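Local atomic coordinates of type 4 fimbrial biogenesis protein PilF (Pseudomonas aeruginosa, PDB entry 2HO1), a protein that is required for the outer-membrane localization of the secretin PilQ and its assembly into dodecamers, and so for type IV pilus function. Residues Tyr40-Leu43 against Gly44-Tyr47. Sequence-based numbering, arbitrary orientation.
Sequences YIQL and GLGY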
ATOM      1  N   TYR A  40      26.249  19.966   6.589  1.00 38.01           N
ATOM      2  CA  TYR A  40      26.623  19.009   7.628  1.00 38.33           C
ATOM      3  C   TYR A  40      25.977  17.646   7.384  1.00 39.04           C
ATOM      4  O   TYR A  40      26.626  16.589   7.582  1.00 37.51           O
ATOM      5  CB  TYR A  40      26.197  19.528   8.994  1.00 42.31           C
ATOM      6  CG  TYR A  40      27.137  20.555   9.538  1.00 44.32           C
ATOM      7  CD1 TYR A  40      28.502  20.298   9.581  1.00 45.94           C
ATOM      8  CD2 TYR A  40      26.675  21.797   9.985  1.00 45.19           C
ATOM      9  CE1 TYR A  40      29.390  21.244  10.045  1.00 47.41           C
ATOM     10  CE2 TYR A  40      27.554  22.751  10.453  1.00 48.13           C
ATOM     11  CZ  TYR A  40      28.918  22.469  10.479  1.00 48.48           C
ATOM     12  OH  TYR A  40      29.820  23.407  10.931  1.00 50.90           O
ATOM     13  N   ILE A  41      24.708  17.654   6.949  1.00 37.51           N
ATOM     14  CA  ILE A  41      24.042  16.387   6.661  1.00 37.69           C
ATOM     15  C   ILE A  41      24.784  15.692   5.512  1.00 38.03           C
ATOM     16  O   ILE A  41      24.991  14.466   5.546  1.00 37.78           O
ATOM     17  CB  ILE A  41      22.548  16.599   6.306  1.00 37.94           C
ATOM     18  CG1 ILE A  41      21.798  17.051   7.566  1.00 35.16           C
ATOM     19  CG2 ILE A  41      21.929  15.303   5.762  1.00 37.20           C
ATOM     20  CD1 ILE A  41      20.432  17.606   7.285  1.00 34.99           C
ATOM     21  N   GLN A  42      25.228  16.464   4.515  1.00 35.42           N
ATOM     22  CA  GLN A  42      25.947  15.856   3.397  1.00 37.17           C
ATOM     23  C   GLN A  42      27.301  15.299   3.849  1.00 35.83           C
ATOM     24  O   GLN A  42      27.721  14.233   3.395  1.00 35.13           O
ATOM     25  CB  GLN A  42      26.186  16.874   2.276  1.00 39.50           C
ATOM     26  CG  GLN A  42      24.946  17.279   1.499  1.00 42.34           C
ATOM     27  CD  GLN A  42      24.303  16.107   0.807  1.00 45.72           C
ATOM     28  OE1 GLN A  42      24.891  15.500  -0.084  1.00 49.64           O
ATOM     29  NE2 GLN A  42      23.086  15.776   1.214  1.00 47.46           N
ATOM     30  N   LEU A  43      27.974  16.040   4.729  1.00 35.94           N
ATOM     31  CA  LEU A  43      29.276  15.640   5.249  1.00 36.55           C
ATOM     32  C   LEU A  43      29.098  14.312   5.986  1.00 36.93           C
ATOM     33  O   LEU A  43      29.862  13.376   5.782  1.00 39.52           O
ATOM     34  CB  LEU A  43      29.816  16.714   6.200  1.00 35.15           C
ATOM     35  CG  LEU A  43      31.226  16.464   6.763  1.00 38.53           C
ATOM     36  CD1 LEU A  43      32.215  16.102   5.660  1.00 38.92           C
ATOM     37  CD2 LEU A  43      31.687  17.705   7.489  1.00 39.22           C
ATOM     38  N   GLY A  44      28.073  14.258   6.835  1.00 38.28           N
ATOM     39  CA  GLY A  44      27.742  13.043   7.575  1.00 37.79           C
ATOM     40  C   GLY A  44      27.503  11.858   6.651  1.00 38.27           C
ATOM     41  O   GLY A  44      28.079  10.785   6.832  1.00 37.46           O
ATOM     42  N   LEU A  45      26.669  12.045   5.637  1.00 39.06           N
ATOM     43  CA  LEU A  45      26.389  10.960   4.703  1.00 39.11           C
ATOM     44  C   LEU A  45      27.638  10.541   3.942  1.00 39.89           C
ATOM     45  O   LEU A  45      27.726   9.400   3.492  1.00 40.69           O
ATOM     46  CB  LEU A  45      25.300  11.367   3.710  1.00 38.70           C
ATOM     47  CG  LEU A  45      23.887  11.582   4.282  1.00 40.61           C
ATOM     48  CD1 LEU A  45      23.000  12.207   3.190  1.00 42.43           C
ATOM     49  CD2 LEU A  45      23.290  10.257   4.759  1.00 40.75           C
ATOM     50  N   GLY A  46      28.594  11.466   3.782  1.00 39.02           N
ATOM     51  CA  GLY A  46      29.823  11.134   3.079  1.00 36.76           C
ATOM     52  C   GLY A  46      30.687  10.212   3.932  1.00 37.72           C
ATOM     53  O   GLY A  46      31.300   9.265   3.427  1.00 35.38           O
ATOM     54  N   TYR A  47      30.774  10.512   5.222  1.00 38.25           N
ATOM     55  CA  TYR A  47      31.514   9.659   6.138  1.00 41.39           C
ATOM     56  C   TYR A  47      30.920   8.254   6.160  1.00 42.11           C
ATOM     57  O   TYR A  47      31.643   7.262   6.107  1.00 44.85           O
ATOM     58  CB  TYR A  47      31.514  10.262   7.540  1.00 42.28           C
ATOM     59  CG  TYR A  47      32.486  11.405   7.713  1.00 43.40           C
ATOM     60  CD1 TYR A  47      33.804  11.288   7.303  1.00 46.92           C
ATOM     61  CD2 TYR A  47      32.086  12.599   8.293  1.00 46.64           C
ATOM     62  CE1 TYR A  47      34.695  12.326   7.464  1.00 47.57           C
ATOM     63  CE2 TYR A  47      32.971  13.643   8.457  1.00 47.11           C
ATOM     64  CZ  TYR A  47      34.274  13.501   8.041  1.00 48.69           C
ATOM     65  OH  TYR A  47      35.158  14.538   8.203  1.00 52.71           O
TER
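Gly44 donates its backbone N-H to the carbonyl O of Tyr40, 2.8 Å from N to O, one of four successive i to i+4 bonds here in helix 33-49, assigned to the first tetratricopeptide (TPR) repeat of this superhelical protein. Its partner is helix 57-66, antiparallel as in TPR hairpins, and helix 71-83 packs on it as well. Tyr40, Leu43, Gly44 and Tyr47 have the spacing of TPR consensus positions 4, 7, 8 and 11; position 8 is small, usually explained by close helix packing, and the burial of Gly44 is consistent with this.

Leu45 continues the pattern, its N 2.9 Å from Ile41 O. With chi1 at -67° its CG stands anti to its own carbonyl carbon, an orientation that lays the branch back along the helix, and Leu45 CG comes to 3.3 Å from Ile41 O. Leu45 CD1 lies 4.2 Å from Ile41 CG2. Both side chains point the same way and meet helix 71-83, Leu45 at Ala76 and Ile41 at Ala73, so branched aliphatic residues one turn apart suit this face. The amide end of exposed Gln42, on a chain bent at chi2, passes across the end of Leu45, NE2 4.1 Å from Leu45 CD1.

Gly46 N bonds to Gln42 O at a bent N-H...O angle of 136° and only weakly to Leu43 O. There is room for a side chain here, so nothing within residues 40-47 requires glycine.

Tyr47 makes the fourth bond, from its N to Leu43 O; its long flat ring also reaches Pro59 of helix 57-66. The branched end of Leu43, CG anti to its backbone N (chi1 -177°), offers that ring an apolar surface from one side of its plane: Tyr47 CE2 lies 3.7 Å from Leu43 CG and 3.8 Å from Leu43 CD1.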